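Local atomic coordinates of ribonucleoside-diphosphate reductase (Pseudomonas aeruginosa, PDB entry 5IM3), a protein that probably reduces ribonucleoside diphosphates to the deoxyribonucleotides needed for DNA synthesis, with thioredoxin as reductant, and binds dATP as an allosteric effector. Residues F496-W501 with Q543-W548; S500-S505 with K537-V542. All coordinates share one frame; numbering follows the deposited sequence.

Contact 1. Residues F496-W501 with Q543-W548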
loop_
_atom_site.group_PDB
_atom_site.type_symbol
_atom_site.label_atom_id
_atom_site.label_comp_id
_atom_site.label_asym_id
_atom_site.label_seq_id
_atom_site.Cartn_x
_atom_site.Cartn_y
_atom_site.Cartn_z
ATOM N N PHE A 496 -0.095 24.840 -20.137
ATOM C CA PHE A 496 -1.505 25.100 -20.410
ATOM C C PHE A 496 -1.954 24.460 -21.716
ATOM O O PHE A 496 -3.106 24.024 -21.826
ATOM C CB PHE A 496 -1.756 26.608 -20.453
ATOM C CG PHE A 496 -1.983 27.231 -19.103
ATOM C CD1 PHE A 496 -1.077 27.040 -18.072
ATOM C CD2 PHE A 496 -3.094 28.025 -18.872
ATOM C CE1 PHE A 496 -1.286 27.616 -16.831
ATOM C CE2 PHE A 496 -3.305 28.605 -17.636
ATOM C CZ PHE A 496 -2.402 28.401 -16.615
ATOM N N ASP A 497 -1.068 24.393 -22.709
ATOM C CA ASP A 497 -1.407 23.908 -24.039
ATOM C C ASP A 497 -0.921 22.486 -24.299
ATOM O O ASP A 497 -0.998 22.017 -25.438
ATOM C CB ASP A 497 -0.832 24.855 -25.096
ATOM C CG ASP A 497 -1.308 26.284 -24.920
ATOM O OD1 ASP A 497 -2.411 26.486 -24.372
ATOM O OD2 ASP A 497 -0.581 27.209 -25.333
ATOM N N ASP A 498 -0.423 21.792 -23.275
ATOM C CA ASP A 498 0.066 20.420 -23.423
ATOM C C ASP A 498 1.138 20.333 -24.509
ATOM O O ASP A 498 1.178 19.384 -25.293
ATOM C CB ASP A 498 -1.087 19.457 -23.718
ATOM C CG ASP A 498 -0.681 17.999 -23.593
ATOM O OD1 ASP A 498 0.247 17.701 -22.813
ATOM O OD2 ASP A 498 -1.299 17.148 -24.274
ATOM N N GLY A 499 2.015 21.338 -24.555
ATOM C CA GLY A 499 3.079 21.381 -25.534
ATOM C C GLY A 499 4.359 20.735 -25.031
ATOM O O GLY A 499 4.456 20.252 -23.904
ATOM N N SER A 500 5.361 20.737 -25.905
ATOM C CA SER A 500 6.662 20.174 -25.588
ATOM C C SER A 500 7.577 21.253 -25.009
ATOM O O SER A 500 7.223 22.433 -24.929
ATOM C CB SER A 500 7.280 19.545 -26.833
ATOM O OG SER A 500 7.487 20.527 -27.835
ATOM N N TRP A 501 8.777 20.843 -24.607
ATOM C CA TRP A 501 9.719 21.737 -23.945
ATOM C C TRP A 501 11.116 21.164 -24.121
ATOM O O TRP A 501 11.342 19.988 -23.818
ATOM C CB TRP A 501 9.365 21.886 -22.458
ATOM C CG TRP A 501 10.238 22.830 -21.689
ATOM C CD1 TRP A 501 11.136 22.505 -20.715
ATOM C CD2 TRP A 501 10.289 24.257 -21.820
ATOM N NE1 TRP A 501 11.743 23.639 -20.233
ATOM C CE2 TRP A 501 11.241 24.728 -20.895
ATOM C CE3 TRP A 501 9.624 25.181 -22.630
ATOM C CZ2 TRP A 501 11.545 26.082 -20.758
ATOM C CZ3 TRP A 501 9.927 26.529 -22.492
ATOM C CH2 TRP A 501 10.879 26.964 -21.564
ATOM N N GLN A 543 7.945 16.507 -22.267
ATOM C CA GLN A 543 6.614 17.090 -22.227
ATOM C C GLN A 543 6.547 18.106 -21.095
ATOM O O GLN A 543 6.939 17.813 -19.962
ATOM C CB GLN A 543 5.553 16.007 -22.040
ATOM C CG GLN A 543 5.419 15.069 -23.226
ATOM C CD GLN A 543 5.178 15.816 -24.524
ATOM O OE1 GLN A 543 4.117 16.408 -24.728
ATOM N NE2 GLN A 543 6.172 15.803 -25.404
ATOM N N ALA A 544 6.063 19.309 -21.409
ATOM C CA ALA A 544 5.990 20.359 -20.398
ATOM C C ALA A 544 5.185 19.906 -19.186
ATOM O O ALA A 544 5.574 20.168 -18.041
ATOM C CB ALA A 544 5.384 21.625 -21.003
ATOM N N LYS A 545 4.061 19.220 -19.418
ATOM C CA LYS A 545 3.238 18.738 -18.312
ATOM C C LYS A 545 4.016 17.778 -17.420
ATOM O O LYS A 545 3.827 17.763 -16.198
ATOM C CB LYS A 545 1.982 18.057 -18.854
ATOM C CG LYS A 545 0.736 18.932 -18.854
ATOM C CD LYS A 545 -0.408 18.259 -19.605
ATOM C CE LYS A 545 -1.745 18.931 -19.327
ATOM N NZ LYS A 545 -2.296 18.548 -17.996
ATOM N N ASP A 546 4.895 16.966 -18.012
ATOM C CA ASP A 546 5.652 15.994 -17.228
ATOM C C ASP A 546 6.670 16.683 -16.329
ATOM O O ASP A 546 6.847 16.294 -15.169
ATOM C CB ASP A 546 6.345 14.994 -18.154
ATOM C CG ASP A 546 5.364 14.107 -18.898
ATOM O OD1 ASP A 546 4.185 14.040 -18.491
ATOM O OD2 ASP A 546 5.780 13.467 -19.888
ATOM N N LEU A 547 7.356 17.702 -16.844
ATOM C CA LEU A 547 8.303 18.437 -16.014
ATOM C C LEU A 547 7.570 19.260 -14.962
ATOM O O LEU A 547 8.008 19.344 -13.809
ATOM C CB LEU A 547 9.185 19.326 -16.892
ATOM C CG LEU A 547 10.320 20.072 -16.191
ATOM C CD1 LEU A 547 11.287 19.096 -15.533
ATOM C CD2 LEU A 547 11.055 20.972 -17.179
ATOM N N TRP A 548 6.447 19.867 -15.347
ATOM C CA TRP A 548 5.615 20.594 -14.395
ATOM C C TRP A 548 5.182 19.689 -13.246
ATOM O O TRP A 548 5.282 20.065 -12.071
ATOM C CB TRP A 548 4.408 21.171 -15.136
ATOM C CG TRP A 548 3.381 21.863 -14.292
ATOM C CD1 TRP A 548 2.088 21.472 -14.094
ATOM C CD2 TRP A 548 3.548 23.081 -13.557
ATOM N NE1 TRP A 548 1.442 22.366 -13.276
ATOM C CE2 TRP A 548 2.316 23.364 -12.932
ATOM C CE3 TRP A 548 4.618 23.959 -13.363
ATOM C CZ2 TRP A 548 2.126 24.485 -12.125
ATOM C CZ3 TRP A 548 4.426 25.072 -12.558
ATOM C CH2 TRP A 548 3.191 25.323 -11.951
#

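Contact 2. Residues S500-S505 with K537-V542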
loop_
_atom_site.group_PDB
_atom_site.type_symbol
_atom_site.label_atom_id
_atom_site.label_comp_id
_atom_site.label_asym_id
_atom_site.label_seq_id
_atom_site.Cartn_x
_atom_site.Cartn_y
_atom_site.Cartn_z
ATOM N N SER A 500 5.361 20.737 -25.905
ATOM C CA SER A 500 6.662 20.174 -25.588
ATOM C C SER A 500 7.577 21.253 -25.009
ATOM O O SER A 500 7.223 22.433 -24.929
ATOM C CB SER A 500 7.280 19.545 -26.833
ATOM O OG SER A 500 7.487 20.527 -27.835
ATOM N N TRP A 501 8.777 20.843 -24.607
ATOM C CA TRP A 501 9.719 21.737 -23.945
ATOM C C TRP A 501 11.116 21.164 -24.121
ATOM O O TRP A 501 11.342 19.988 -23.818
ATOM C CB TRP A 501 9.365 21.886 -22.458
ATOM C CG TRP A 501 10.238 22.830 -21.689
ATOM C CD1 TRP A 501 11.136 22.505 -20.715
ATOM C CD2 TRP A 501 10.289 24.257 -21.820
ATOM N NE1 TRP A 501 11.743 23.639 -20.233
ATOM C CE2 TRP A 501 11.241 24.728 -20.895
ATOM C CE3 TRP A 501 9.624 25.181 -22.630
ATOM C CZ2 TRP A 501 11.545 26.082 -20.758
ATOM C CZ3 TRP A 501 9.927 26.529 -22.492
ATOM C CH2 TRP A 501 10.879 26.964 -21.564
ATOM N N THR A 502 12.040 21.984 -24.612
ATOM C CA THR A 502 13.388 21.540 -24.938
ATOM C C THR A 502 14.384 22.100 -23.931
ATOM O O THR A 502 14.360 23.295 -23.622
ATOM C CB THR A 502 13.780 21.969 -26.355
ATOM O OG1 THR A 502 12.834 21.443 -27.294
ATOM C CG2 THR A 502 15.172 21.458 -26.707
ATOM N N LEU A 503 15.258 21.234 -23.429
ATOM C CA LEU A 503 16.315 21.629 -22.513
ATOM C C LEU A 503 17.604 21.881 -23.287
ATOM O O LEU A 503 17.956 21.119 -24.193
ATOM C CB LEU A 503 16.543 20.555 -21.445
ATOM C CG LEU A 503 15.286 20.027 -20.746
ATOM C CD1 LEU A 503 15.653 19.042 -19.643
ATOM C CD2 LEU A 503 14.456 21.168 -20.187
ATOM N N PHE A 504 18.298 22.959 -22.927
ATOM C CA PHE A 504 19.540 23.357 -23.572
ATOM C C PHE A 504 20.604 23.611 -22.515
ATOM O O PHE A 504 20.303 23.903 -21.355
ATOM C CB PHE A 504 19.383 24.642 -24.402
ATOM C CG PHE A 504 18.365 24.554 -25.499
ATOM C CD1 PHE A 504 18.671 23.935 -26.699
ATOM C CD2 PHE A 504 17.114 25.126 -25.346
ATOM C CE1 PHE A 504 17.739 23.871 -27.716
ATOM C CE2 PHE A 504 16.176 25.060 -26.357
ATOM C CZ PHE A 504 16.490 24.437 -27.544
ATOM N N SER A 505 21.836 23.511 -22.925
ATOM C CA SER A 505 22.880 24.060 -22.067
ATOM C C SER A 505 23.078 25.541 -22.380
ATOM O O SER A 505 23.102 25.927 -23.551
ATOM C CB SER A 505 24.198 23.325 -22.262
ATOM O OG SER A 505 25.220 23.936 -21.491
ATOM N N LYS A 537 23.115 19.814 -31.213
ATOM C CA LYS A 537 23.122 18.414 -30.794
ATOM C C LYS A 537 22.696 18.255 -29.339
ATOM O O LYS A 537 21.881 17.386 -29.012
ATOM C CB LYS A 537 24.517 17.822 -31.016
ATOM C CG LYS A 537 24.697 16.378 -30.547
ATOM C CD LYS A 537 23.911 15.400 -31.402
ATOM C CE LYS A 537 24.121 13.965 -30.936
ATOM N NZ LYS A 537 23.289 12.993 -31.706
ATOM N N LEU A 538 23.249 19.072 -28.448
ATOM C CA LEU A 538 23.057 18.872 -27.013
ATOM C C LEU A 538 21.713 19.461 -26.605
ATOM O O LEU A 538 21.585 20.671 -26.404
ATOM C CB LEU A 538 24.201 19.500 -26.228
ATOM C CG LEU A 538 24.134 19.327 -24.708
ATOM C CD1 LEU A 538 24.146 17.852 -24.327
ATOM C CD2 LEU A 538 25.280 20.064 -24.036
ATOM N N HIS A 539 20.704 18.604 -26.473
ATOM C CA HIS A 539 19.379 19.045 -26.061
ATOM C C HIS A 539 18.568 17.837 -25.612
ATOM O O HIS A 539 18.927 16.685 -25.868
ATOM C CB HIS A 539 18.659 19.790 -27.189
ATOM C CG HIS A 539 18.204 18.903 -28.304
ATOM N ND1 HIS A 539 19.064 18.409 -29.260
ATOM C CD2 HIS A 539 16.977 18.424 -28.618
ATOM C CE1 HIS A 539 18.386 17.662 -30.114
ATOM N NE2 HIS A 539 17.118 17.656 -29.747
ATOM N N LYS A 540 17.461 18.125 -24.932
ATOM C CA LYS A 540 16.528 17.111 -24.460
ATOM C C LYS A 540 15.113 17.636 -24.630
ATOM O O LYS A 540 14.804 18.743 -24.179
ATOM C CB LYS A 540 16.764 16.765 -22.989
ATOM C CG LYS A 540 17.556 15.493 -22.751
ATOM C CD LYS A 540 17.388 14.991 -21.318
ATOM C CE LYS A 540 15.962 14.525 -21.047
ATOM N NZ LYS A 540 15.828 13.844 -19.733
ATOM N N VAL A 541 14.257 16.843 -25.267
ATOM C CA VAL A 541 12.854 17.193 -25.442
ATOM C C VAL A 541 12.032 16.404 -24.435
ATOM O O VAL A 541 12.122 15.170 -24.371
ATOM C CB VAL A 541 12.377 16.917 -26.876
ATOM C CG1 VAL A 541 10.925 17.342 -27.035
ATOM C CG2 VAL A 541 13.266 17.640 -27.881
ATOM N N VAL A 542 11.232 17.118 -23.648
ATOM C CA VAL A 542 10.324 16.523 -22.681
ATOM C C VAL A 542 8.939 17.115 -22.907
ATOM O O VAL A 542 8.763 18.088 -23.643
ATOM C CB VAL A 542 10.787 16.759 -21.228
ATOM C CG1 VAL A 542 12.173 16.177 -21.013
ATOM C CG2 VAL A 542 10.785 18.253 -20.898
HETATM O O HOH W 1 22.622 22.914 -25.603
#

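Contact 1. Residues F496-W501 with Q543-W548
The turn that leads from helix 489-496 into strand 500-504 meets the first turn of helix 544-558, where Gly499 and Ala544 touch. The helix before the turn ends in a Schellman motif with Asp498, at positive phi, as its C-prime residue. Ala544 N donates to Gly499 O at 3.1 Å, with an N-H...O angle of 157° and the donor in the carbonyl plane. Ala544 CB also lies 3.3 Å from Gly499 O. Ser500 and Gln543 form an antiparallel non-hydrogen-bonded pair, and their side chains diverge. Among the buried residues, Trp501 has CG anti to the backbone N (chi1 -178°). CB of Trp501 lies 4.2 Å from CB of Ala544, and Leu547 CD2 reaches Trp501 CD1 obliquely at 3.9 Å. The indole NE1 is bonded to Thr456 O, and Tyr524 stacks on the ring. Asp498 and Lys545, both exposed, cross at about a right angle. Asp498 OD1 rests 3.3 Å from Lys545 CD, but 5.5 Å from Lys545 NZ. This is not a salt bridge, though the opposite charges may still attract weakly. One main-chain bond and apolar packing therefore join the turn to the helix start.

Contact 2. Residues S500-S505 with K537-V542
Trp501 and Val542 pair through both backbone N-H groups in a two-stranded antiparallel sheet, strands 500-504 and 539-543. Val542 N gives an almost straight bond to Trp501 O, 2.9 Å at 178°. Trp501 N to Val542 O has the same length but is more bent, at 133°. The next hydrogen-bonded pair is Leu503 with Lys540. Leu503 N lies 2.6 Å from Lys540 O, and Lys540 N lies 3.1 Å from Leu503 O, with its donor tilted 17° from the carbonyl plane. CA-H groups add to these acceptors: Thr502 CA approaches Lys540 O, and His539 CA approaches Leu503 O. Beyond the paired residues a water bridges the strands, accepting from Ser505 N and donating to Leu538 O at 2.6 Å.

On the face of Trp501 and Val542, Leu503 and Lys540 lie side by side, pointing the same way, with their CB atoms 4.1 Å apart. Lys540 NZ goes on to a salt bridge with Glu462. On the face of Thr502, Val541 and His539, Thr502 CG2 stands anti to the backbone N. It meets His539 CB at 3.9 Å and sits over the rim of one face of the Phe504 ring. His539 ND1 donates to Lys537 O from above the carbonyl plane.

Ser505 OG bonds to Ser414 OG and Ala411 N, close to Arg410 of a dATP site. Thr502 O is taken by Tyr524 OH. The strands are thus held mainly by main-chain bonds and one water, while Lys540 and Ser505 spend their polar ends on residues beyond the two strands.

How the contacts relate
From the N terminus, the chain leaves helix 489-496, turns, and runs as strand 500-504. It then passes through helix 517-532 and returns as strand 539-543, which leads directly into helix 544-558. Contact 2 closes the inner loop, with 31 residues between its segments. Contact 1 closes the outer one, with 41 between, so contact 2 nests inside contact 1. Both share Ser500 and Trp501, and their centres lie 12 Å apart. Contact 2 joins the two strands. Contact 1 carries the same antiparallel course one step further, from strand pair to helix start, and ties the turn after helix 489-496 to helix 544-558.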